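Side-chain contacts in putative cell adhesion protein (Parabacteroides distasonis, PDB 3LIU), which probably serves as a fimbrial subunit of the FimA/Mfa1 family, building the pili with which this gut bacterium is thought to adhere: residues A[353-356]-A[357-360]; A[94-97]-A[98-101]; A[262-265]-A[266-269]; A[301-305]-A[306-310]. All coordinates share one frame; numbering follows the deposited sequence.

Overall arrangement
Interactions 1 and 4 touch. The ring of Tyr353 stacks on that of His306, with Tyr353 CZ 3.5 Å from His306 CE1, and Val354 packs on Thr307. Interaction 3 stands near both without touching either: its nearest atoms are about 7 Å from interaction 4 and about 10 Å from interaction 1. Interactions 3 and 4 lead into strands 268-270 and 308-319, which both pair with strand 193-213. Interaction 2 is the helix 94-101, apart from the rest: its nearest atoms are about 12 Å from interaction 1, and its centre is about 32 Å from that of interaction 4, on the opposite side of the chain's centre. A glycerol, probably from the crystallisation liquor, lies beside Val95.

Interaction 1 of 4, residues A[353-356]-A[357-360]; sequences YVQR and NYKY
The phenol oxygen of Tyr360 reaches back to the main chain of Tyr353 and Gln355. Tyr360 OH donates to Tyr353 O at 2.6 Å. It arrives in the carbonyl plane, on a lone pair, with a C=O...O angle of 138°. The same oxygen accepts the N-H of Gln355, with Gln355 N 3.0 Å from Tyr360 OH. Two bonds thus hold one hydroxyl, and they tie its ring to the loop. The torsion at Tyr360 CB sets CG opposite the carbonyl carbon (chi1 -70°). The ring points across to the loop, hydroxyl first, and Val354 CA lies 3.4 Å from Tyr360 OH.

A beta turn close to type II, with Arg356 and Asn357 at its corners, leads from the loop into strand 358-366, in a protein whose FimA family belongs to the transthyretin clan. The two halves run 143° apart. Asn357 sits at the bend with positive phi and psi.

Tyr358 also folds back toward the loop. Its CD2 lies 3.2 Å from Arg356 O, while Gln355 O sits at the ring edge, near the plane. Tyr358 OH is 2.7 Å from a water, which also makes a weak bond to Gln355 OE1. Gln355 NE2 is bonded to Phe352 O. The chain of Arg356 leads away from the turn and bends at chi3. Its guanidinium forms a salt bridge with Asp174 and bonds to the carbonyls of Val172, Arg173 and Gly221. Asn357 OD1 accepts from Arg173 NH1.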
loop_
_atom_site.group_PDB
_atom_site.type_symbol
_atom_site.label_atom_id
_atom_site.label_comp_id
_atom_site.label_asym_id
_atom_site.label_seq_id
_atom_site.Cartn_x
_atom_site.Cartn_y
_atom_site.Cartn_z
ATOM N N TYR A 353 2.118 -11.073 5.071
ATOM C CA TYR A 353 2.922 -10.064 4.393
ATOM C C TYR A 353 2.120 -8.756 4.171
ATOM O O TYR A 353 1.344 -8.356 5.045
ATOM C CB TYR A 353 3.581 -10.672 3.118
ATOM C CG TYR A 353 4.524 -11.810 3.471
ATOM C CD1 TYR A 353 5.626 -11.578 4.279
ATOM C CD2 TYR A 353 4.311 -13.107 3.017
ATOM C CE1 TYR A 353 6.491 -12.595 4.625
ATOM C CE2 TYR A 353 5.180 -14.138 3.365
ATOM C CZ TYR A 353 6.264 -13.859 4.172
ATOM O OH TYR A 353 7.146 -14.831 4.546
ATOM N N VAL A 354 2.309 -8.096 3.041
ATOM C CA VAL A 354 1.814 -6.743 2.845
ATOM C C VAL A 354 0.690 -6.703 1.826
ATOM O O VAL A 354 0.906 -6.913 0.637
ATOM C CB VAL A 354 2.961 -5.770 2.427
ATOM C CG1 VAL A 354 2.445 -4.344 2.249
ATOM C CG2 VAL A 354 4.113 -5.832 3.446
ATOM N N GLN A 355 -0.520 -6.408 2.317
ATOM C CA GLN A 355 -1.704 -6.397 1.492
ATOM C C GLN A 355 -2.360 -5.034 1.623
ATOM O O GLN A 355 -2.188 -4.347 2.631
ATOM C CB GLN A 355 -2.664 -7.497 1.893
ATOM C CG GLN A 355 -2.073 -8.875 1.814
ATOM C CD GLN A 355 -3.095 -9.951 2.229
ATOM O OE1 GLN A 355 -4.270 -9.796 1.992
ATOM N NE2 GLN A 355 -2.636 -11.019 2.853
ATOM N N ARG A 356 -3.129 -4.686 0.601
ATOM C CA ARG A 356 -3.667 -3.334 0.432
ATOM C C ARG A 356 -4.683 -2.961 1.537
ATOM O O ARG A 356 -5.416 -3.806 2.036
ATOM C CB ARG A 356 -4.346 -3.237 -0.931
ATOM C CG ARG A 356 -5.665 -4.072 -0.995
ATOM C CD ARG A 356 -6.196 -4.276 -2.412
ATOM N NE ARG A 356 -6.783 -3.068 -2.911
ATOM C CZ ARG A 356 -7.693 -2.994 -3.895
ATOM N NH1 ARG A 356 -8.113 -4.063 -4.546
ATOM N NH2 ARG A 356 -8.176 -1.796 -4.237
ATOM N N ASN A 357 -4.700 -1.678 1.871
ATOM C CA ASN A 357 -5.739 -1.065 2.694
ATOM C C ASN A 357 -5.790 -1.598 4.134
ATOM O O ASN A 357 -6.854 -1.658 4.738
ATOM C CB ASN A 357 -7.106 -1.202 2.020
ATOM C CG ASN A 357 -8.083 -0.122 2.484
ATOM O OD1 ASN A 357 -7.732 1.047 2.581
ATOM N ND2 ASN A 357 -9.295 -0.515 2.764
ATOM N N TYR A 358 -4.628 -2.014 4.635
ATOM C CA TYR A 358 -4.418 -2.373 6.027
ATOM C C TYR A 358 -3.356 -1.498 6.612
ATOM O O TYR A 358 -2.464 -1.042 5.918
ATOM C CB TYR A 358 -3.943 -3.827 6.174
ATOM C CG TYR A 358 -4.986 -4.870 5.847
ATOM C CD1 TYR A 358 -6.042 -5.132 6.718
ATOM C CD2 TYR A 358 -4.931 -5.574 4.660
ATOM C CE1 TYR A 358 -6.991 -6.110 6.411
ATOM C CE2 TYR A 358 -5.888 -6.510 4.328
ATOM C CZ TYR A 358 -6.901 -6.794 5.219
ATOM O OH TYR A 358 -7.821 -7.742 4.885
ATOM N N LYS A 359 -3.460 -1.270 7.914
ATOM C CA LYS A 359 -2.461 -0.573 8.670
ATOM C C LYS A 359 -1.720 -1.638 9.458
ATOM O O LYS A 359 -2.343 -2.493 10.098
ATOM C CB LYS A 359 -3.088 0.388 9.643
ATOM C CG LYS A 359 -3.710 1.584 9.023
ATOM C CD LYS A 359 -3.714 2.705 10.032
ATOM C CE LYS A 359 -4.184 3.961 9.414
ATOM N NZ LYS A 359 -3.808 5.161 10.210
ATOM N N TYR A 360 -0.397 -1.583 9.371
ATOM C CA TYR A 360 0.509 -2.468 10.069
ATOM C C TYR A 360 1.157 -1.671 11.199
ATOM O O TYR A 360 1.772 -0.602 10.960
ATOM C CB TYR A 360 1.570 -2.987 9.100
ATOM C CG TYR A 360 1.032 -3.926 8.093
ATOM C CD1 TYR A 360 0.334 -3.460 6.987
ATOM C CD2 TYR A 360 1.222 -5.297 8.213
ATOM C CE1 TYR A 360 -0.171 -4.344 6.036
ATOM C CE2 TYR A 360 0.720 -6.176 7.273
ATOM C CZ TYR A 360 0.005 -5.713 6.209
ATOM O OH TYR A 360 -0.500 -6.611 5.288
HETATM O O HOH W 1 -7.607 -9.080 2.561
#

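Interaction 2 of 4, residues A[94-97]-A[98-101]; sequences PVIQ and TELA
Glu99 lies back over Val95 and Ile96, one turn earlier in the short helix 94-101. The contact is made within an alpha-helix of the FimA family region, and its i to i+4 bonds set the spacing. Glu99 N bonds to Val95 O at 3.1 Å, and Leu100 N to Ile96 O at 2.8 Å with a nearly straight N-H (167°).

From Glu99 CB the side chain first meets backbone oxygen, with Ile96 O 3.6 Å from Glu99 CB. Glu99 CG comes next and lies 3.5 Å from Val95 O. This follows from CG being opposite the carbonyl carbon (chi1 -70°), beside its own nitrogen. The chain then runs extended, and each carboxylate oxygen nears one methyl. Glu99 OE1 approaches Ile96 CD1 at 3.6 Å, and Glu99 OE2 approaches Val95 CG1 at 4.0 Å. With an alanine here, the methyls Val95 CG1 and Ile96 CD1 would probably lose the cover of the extended chain and its carboxylate.

On the buried side Ile96 CG2 packs on Leu100 CD1. Ile96 rests on Ile114 and Asn115 of strand 113-115, while Leu100 touches Thr47 of strand 45-52. Gln97 NE2 donates to Ala92 O, just before the helix. At the exposed start of the helix a water donates to Pro94 O and also bonds to Thr98 OG1, at 2.6 Å from that hydroxyl oxygen.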
loop_
_atom_site.group_PDB
_atom_site.type_symbol
_atom_site.label_atom_id
_atom_site.label_comp_id
_atom_site.label_asym_id
_atom_site.label_seq_id
_atom_site.Cartn_x
_atom_site.Cartn_y
_atom_site.Cartn_z
ATOM N N PRO A 94 -1.918 12.214 -13.087
ATOM C CA PRO A 94 -2.244 12.687 -14.452
ATOM C C PRO A 94 -1.869 11.752 -15.598
ATOM O O PRO A 94 -2.692 11.505 -16.472
ATOM C CB PRO A 94 -1.477 14.004 -14.530
ATOM C CG PRO A 94 -1.683 14.559 -13.159
ATOM C CD PRO A 94 -1.477 13.346 -12.237
ATOM N N VAL A 95 -0.659 11.211 -15.582
ATOM C CA VAL A 95 -0.227 10.312 -16.669
ATOM C C VAL A 95 -1.031 9.003 -16.603
ATOM O O VAL A 95 -1.373 8.424 -17.653
ATOM C CB VAL A 95 1.308 10.029 -16.618
ATOM C CG1 VAL A 95 1.728 8.867 -17.529
ATOM C CG2 VAL A 95 2.122 11.293 -16.999
ATOM N N ILE A 96 -1.364 8.552 -15.399
ATOM C CA ILE A 96 -2.186 7.327 -15.249
ATOM C C ILE A 96 -3.609 7.568 -15.820
ATOM O O ILE A 96 -4.210 6.681 -16.401
ATOM C CB ILE A 96 -2.256 6.840 -13.781
ATOM C CG1 ILE A 96 -0.854 6.632 -13.182
ATOM C CG2 ILE A 96 -3.149 5.539 -13.617
ATOM C CD1 ILE A 96 0.083 5.634 -13.979
ATOM N N GLN A 97 -4.136 8.773 -15.661
ATOM C CA GLN A 97 -5.456 9.094 -16.199
ATOM C C GLN A 97 -5.501 8.866 -17.713
ATOM O O GLN A 97 -6.468 8.340 -18.221
ATOM C CB GLN A 97 -5.859 10.539 -15.881
ATOM C CG GLN A 97 -6.052 10.858 -14.403
ATOM C CD GLN A 97 -6.252 12.354 -14.169
ATOM O OE1 GLN A 97 -6.648 13.077 -15.073
ATOM N NE2 GLN A 97 -5.924 12.824 -12.975
ATOM N N THR A 98 -4.413 9.202 -18.406
ATOM C CA THR A 98 -4.334 9.030 -19.828
ATOM C C THR A 98 -4.151 7.581 -20.201
ATOM O O THR A 98 -4.795 7.081 -21.146
ATOM C CB THR A 98 -3.194 9.865 -20.413
ATOM O OG1 THR A 98 -3.470 11.237 -20.165
ATOM C CG2 THR A 98 -3.104 9.644 -21.924
ATOM N N GLU A 99 -3.296 6.891 -19.464
ATOM C CA GLU A 99 -3.134 5.452 -19.675
ATOM C C GLU A 99 -4.474 4.721 -19.528
ATOM O O GLU A 99 -4.822 3.889 -20.349
ATOM C CB GLU A 99 -2.103 4.874 -18.702
ATOM C CG GLU A 99 -0.674 5.309 -19.009
ATOM C CD GLU A 99 0.367 4.702 -18.069
ATOM O OE1 GLU A 99 0.022 3.960 -17.146
ATOM O OE2 GLU A 99 1.562 4.971 -18.256
ATOM N N LEU A 100 -5.223 5.071 -18.487
ATOM C CA LEU A 100 -6.518 4.479 -18.278
ATOM C C LEU A 100 -7.454 4.844 -19.453
ATOM O O LEU A 100 -8.217 3.998 -19.915
ATOM C CB LEU A 100 -7.096 4.896 -16.912
ATOM C CG LEU A 100 -6.452 4.360 -15.613
ATOM C CD1 LEU A 100 -7.072 5.106 -14.387
ATOM C CD2 LEU A 100 -6.541 2.816 -15.435
ATOM N N ALA A 101 -7.365 6.072 -19.968
ATOM C CA ALA A 101 -8.264 6.511 -21.023
ATOM C C ALA A 101 -7.946 5.777 -22.351
ATOM O O ALA A 101 -8.784 5.729 -23.248
ATOM C CB ALA A 101 -8.205 8.009 -21.195
HETATM O O HOH W 2 -3.937 12.901 -18.224
#

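Interaction 3 of 4, residues A[262-265]-A[266-269]; sequences TKYD and ALAK
Tyr264 and Ala266 meet at a short turn of 3-10 character, which links strand 262-263 to strand 268-270. Both strands belong to the sheet built on the long strand 193-213. The path begins at Thr262, on strand 262-263 beside strand 238-240. Lys263 follows, and its amino group makes a salt bridge with Asp265 within the same segment, with Lys263 NZ 3.4 Å from Asp265 OD1.

Tyr264 carries the side-chain contact. Its CG is opposite the backbone nitrogen (chi1 -178°), on the side of the carbonyl carbon, and the ring therefore swings forward alongside the turn. Ala266 CB sits over one face, 3.7 Å from the centroid of the Tyr264 ring and 21° off the normal. This is a CH-pi contact, shifted toward the phenol end, where Tyr264 CZ is 3.5 Å from Ala266 CB. Leu267 crosses the tyrosine at about a right angle, and its CG lies 3.8 Å from Tyr264 CD2. A serine in place of Tyr264 would probably leave the Ala266 methyl without its aromatic cover and open a gap beside Leu267.

The turn is also held by backbone bonds. Leu267 N donates to Tyr264 O at 2.9 Å. Leu267 itself packs on Ala208 and Lys239, and Ala268 rests on Glu202 and Phe204. Asp265 closes the first segment: its carbonyl oxygen accepts from Ala268 N, with Asp265 O 3.3 Å from that nitrogen.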
loop_
_atom_site.group_PDB
_atom_site.type_symbol
_atom_site.label_atom_id
_atom_site.label_comp_id
_atom_site.label_asym_id
_atom_site.label_seq_id
_atom_site.Cartn_x
_atom_site.Cartn_y
_atom_site.Cartn_z
ATOM N N THR A 262 15.722 1.175 -5.890
ATOM C CA THR A 262 15.623 2.625 -6.060
ATOM C C THR A 262 15.284 3.342 -4.753
ATOM O O THR A 262 14.272 3.045 -4.081
ATOM C CB THR A 262 14.570 2.924 -7.142
ATOM O OG1 THR A 262 14.957 2.274 -8.372
ATOM C CG2 THR A 262 14.386 4.448 -7.381
ATOM N N LYS A 263 16.128 4.308 -4.392
ATOM C CA LYS A 263 15.881 5.132 -3.238
ATOM C C LYS A 263 14.652 6.012 -3.402
ATOM O O LYS A 263 14.454 6.664 -4.429
ATOM C CB LYS A 263 17.063 6.017 -2.982
ATOM C CG LYS A 263 16.945 6.910 -1.747
ATOM C CD LYS A 263 18.335 7.352 -1.309
ATOM C CE LYS A 263 18.432 8.792 -0.963
ATOM N NZ LYS A 263 18.493 9.570 -2.170
ATOM N N TYR A 264 13.842 6.013 -2.372
ATOM C CA TYR A 264 12.687 6.868 -2.287
ATOM C C TYR A 264 12.718 7.454 -0.883
ATOM O O TYR A 264 12.494 6.739 0.099
ATOM C CB TYR A 264 11.407 6.052 -2.579
ATOM C CG TYR A 264 10.124 6.827 -2.563
ATOM C CD1 TYR A 264 10.079 8.159 -2.968
ATOM C CD2 TYR A 264 8.937 6.216 -2.205
ATOM C CE1 TYR A 264 8.907 8.876 -2.943
ATOM C CE2 TYR A 264 7.744 6.948 -2.171
ATOM C CZ TYR A 264 7.747 8.270 -2.543
ATOM O OH TYR A 264 6.608 9.007 -2.508
ATOM N N ASP A 265 12.986 8.757 -0.801
ATOM C CA ASP A 265 13.187 9.434 0.486
ATOM C C ASP A 265 11.991 9.317 1.435
ATOM O O ASP A 265 12.163 9.404 2.654
ATOM C CB ASP A 265 13.540 10.926 0.289
ATOM C CG ASP A 265 14.929 11.131 -0.334
ATOM O OD1 ASP A 265 15.768 10.235 -0.235
ATOM O OD2 ASP A 265 15.148 12.154 -0.972
ATOM N N ALA A 266 10.791 9.164 0.888
ATOM C CA ALA A 266 9.585 9.001 1.714
ATOM C C ALA A 266 9.648 7.714 2.555
ATOM O O ALA A 266 8.936 7.567 3.555
ATOM C CB ALA A 266 8.302 9.013 0.824
ATOM N N LEU A 267 10.493 6.775 2.155
ATOM C CA LEU A 267 10.615 5.506 2.878
ATOM C C LEU A 267 11.695 5.459 3.967
ATOM O O LEU A 267 12.064 4.372 4.416
ATOM C CB LEU A 267 10.835 4.363 1.877
ATOM C CG LEU A 267 9.674 4.150 0.900
ATOM C CD1 LEU A 267 9.984 2.940 -0.006
ATOM C CD2 LEU A 267 8.351 3.950 1.671
ATOM N N ALA A 268 12.211 6.623 4.383
ATOM C CA ALA A 268 13.072 6.734 5.591
ATOM C C ALA A 268 12.630 7.893 6.478
ATOM O O ALA A 268 12.143 8.931 5.983
ATOM C CB ALA A 268 14.561 6.898 5.196
ATOM N N LYS A 269 12.762 7.711 7.784
ATOM C CA LYS A 269 12.462 8.773 8.726
ATOM C C LYS A 269 13.444 8.747 9.879
ATOM O O LYS A 269 13.588 7.724 10.590
ATOM C CB LYS A 269 11.063 8.600 9.298
ATOM C CG LYS A 269 10.601 9.704 10.226
ATOM C CD LYS A 269 9.841 10.800 9.506
ATOM C CE LYS A 269 9.391 11.907 10.465
ATOM N NZ LYS A 269 10.452 12.922 10.668
#

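Interaction 4 of 4, residues A[301-305]-A[306-310]; sequences EAYAN and HTLLI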
loop_
_atom_site.group_PDB
_atom_site.type_symbol
_atom_site.label_atom_id
_atom_site.label_comp_id
_atom_site.label_asym_id
_atom_site.label_seq_id
_atom_site.Cartn_x
_atom_site.Cartn_y
_atom_site.Cartn_z
ATOM N N GLU A 301 15.266 -16.433 2.501
ATOM C CA GLU A 301 13.973 -16.307 1.854
ATOM C C GLU A 301 12.855 -15.770 2.751
ATOM O O GLU A 301 11.839 -15.309 2.249
ATOM C CB GLU A 301 13.570 -17.663 1.294
ATOM C CG GLU A 301 14.355 -17.973 0.022
ATOM C CD GLU A 301 14.082 -19.332 -0.522
ATOM O OE1 GLU A 301 13.322 -20.075 0.108
ATOM O OE2 GLU A 301 14.650 -19.666 -1.574
ATOM N N ALA A 302 13.048 -15.851 4.062
ATOM C CA ALA A 302 12.187 -15.165 4.992
ATOM C C ALA A 302 12.325 -13.626 4.911
ATOM O O ALA A 302 11.396 -12.914 5.262
ATOM C CB ALA A 302 12.452 -15.693 6.444
ATOM N N TYR A 303 13.467 -13.099 4.453
ATOM C CA TYR A 303 13.632 -11.643 4.369
ATOM C C TYR A 303 13.657 -11.068 2.965
ATOM O O TYR A 303 12.919 -10.115 2.693
ATOM C CB TYR A 303 14.895 -11.211 5.073
ATOM C CG TYR A 303 14.905 -11.428 6.572
ATOM C CD1 TYR A 303 15.080 -12.697 7.117
ATOM C CD2 TYR A 303 14.830 -10.363 7.440
ATOM C CE1 TYR A 303 15.137 -12.877 8.485
ATOM C CE2 TYR A 303 14.891 -10.532 8.825
ATOM C CZ TYR A 303 15.043 -11.778 9.337
ATOM O OH TYR A 303 15.098 -11.944 10.695
ATOM N N ALA A 304 14.521 -11.634 2.099
ATOM C CA ALA A 304 14.718 -11.161 0.709
ATOM C C ALA A 304 13.701 -11.789 -0.256
ATOM O O ALA A 304 13.655 -13.038 -0.344
ATOM C CB ALA A 304 16.125 -11.539 0.241
ATOM N N ASN A 305 12.880 -11.011 -0.977
ATOM C CA ASN A 305 12.761 -9.540 -0.912
ATOM C C ASN A 305 11.346 -9.187 -0.474
ATOM O O ASN A 305 10.603 -8.455 -1.133
ATOM C CB ASN A 305 13.080 -8.852 -2.259
ATOM C CG ASN A 305 14.574 -8.461 -2.413
ATOM O OD1 ASN A 305 15.392 -8.695 -1.507
ATOM N ND2 ASN A 305 14.933 -7.858 -3.601
ATOM N N HIS A 306 10.973 -9.734 0.670
ATOM C CA HIS A 306 9.794 -9.264 1.367
ATOM C C HIS A 306 10.077 -7.892 1.893
ATOM O O HIS A 306 11.231 -7.563 2.183
ATOM C CB HIS A 306 9.492 -10.205 2.509
ATOM C CG HIS A 306 8.942 -11.508 2.046
ATOM N ND1 HIS A 306 7.730 -11.600 1.399
ATOM C CD2 HIS A 306 9.436 -12.763 2.115
ATOM C CE1 HIS A 306 7.497 -12.866 1.101
ATOM N NE2 HIS A 306 8.523 -13.588 1.510
ATOM N N THR A 307 9.033 -7.091 2.018
ATOM C CA THR A 307 9.170 -5.741 2.542
ATOM C C THR A 307 9.609 -5.790 4.000
ATOM O O THR A 307 9.036 -6.557 4.794
ATOM C CB THR A 307 7.843 -5.001 2.415
ATOM O OG1 THR A 307 7.492 -4.957 1.037
ATOM C CG2 THR A 307 7.899 -3.599 2.956
ATOM N N LEU A 308 10.656 -5.010 4.309
ATOM C CA LEU A 308 11.254 -4.970 5.649
ATOM C C LEU A 308 11.001 -3.615 6.248
ATOM O O LEU A 308 11.066 -2.593 5.540
ATOM C CB LEU A 308 12.795 -5.194 5.596
ATOM C CG LEU A 308 13.320 -6.413 4.836
ATOM C CD1 LEU A 308 14.847 -6.485 4.819
ATOM C CD2 LEU A 308 12.755 -7.745 5.356
ATOM N N LEU A 309 10.749 -3.618 7.558
ATOM C CA LEU A 309 10.930 -2.479 8.387
ATOM C C LEU A 309 12.214 -2.664 9.159
ATOM O O LEU A 309 12.416 -3.671 9.865
ATOM C CB LEU A 309 9.728 -2.235 9.328
ATOM C CG LEU A 309 9.914 -0.976 10.204
ATOM C CD1 LEU A 309 8.643 -0.163 10.360
ATOM C CD2 LEU A 309 10.528 -1.297 11.567
ATOM N N ILE A 310 13.098 -1.682 9.021
ATOM C CA ILE A 310 14.392 -1.715 9.686
ATOM C C ILE A 310 14.561 -0.485 10.578
ATOM O O ILE A 310 14.317 0.667 10.129
ATOM C CB ILE A 310 15.538 -1.763 8.634
ATOM C CG1 ILE A 310 15.304 -2.901 7.639
ATOM C CG2 ILE A 310 16.973 -1.945 9.321
ATOM C CD1 ILE A 310 16.394 -3.027 6.524
HETATM O O HOH W 3 10.561 -15.595 -0.126
HETATM O O HOH W 4 8.768 -16.413 2.196
#
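The imidazole of His306 lies against the backbone of Glu301 and Ala302, with its CD2 doing the touching. Glu301 O meets the ring at its edge, in plane, 3.5 Å from His306 CD2. Ala302 O comes in obliquely at 3.7 Å from the same carbon. The torsion at His306 CB turns CG opposite the carbonyl carbon (chi1 -73°), and the ring extends back toward the start of the loop.

Two waters join His306 NE2 to Glu301 O. One donates to Glu301 O at 2.7 Å and accepts a weak bond from NE2. The other is 2.9 Å from His306 NE2 and donates to the same carbonyl. The imidazole is thus linked to the loop through solvent as well as by direct contact.

The turn between the halves is unusual, since the peptide bond before Asn305 is cis. Across this turn His306 N lies 2.8 Å from Tyr303 O, but the N-H is bent to 121° and the bond is weak. Leu308 points back at the loop. Its CD2 packs on Tyr303 CD2 at 3.9 Å, and the two side chains cross at about a right angle. Leu308 CD2 also lies 3.6 Å from Tyr303 O.

Asn305 OD1 accepts from Lys258 N. The Tyr303 ring stacks on Tyr256, and Tyr303 and Leu308 both rest on Pro336 of strand 326-336. Beyond the turn, strand 308-319 runs between strands 193-213 and 326-336, antiparallel to both. Thr307, just before the strand, and Leu309 on it touch Ile178 of strand 172-185.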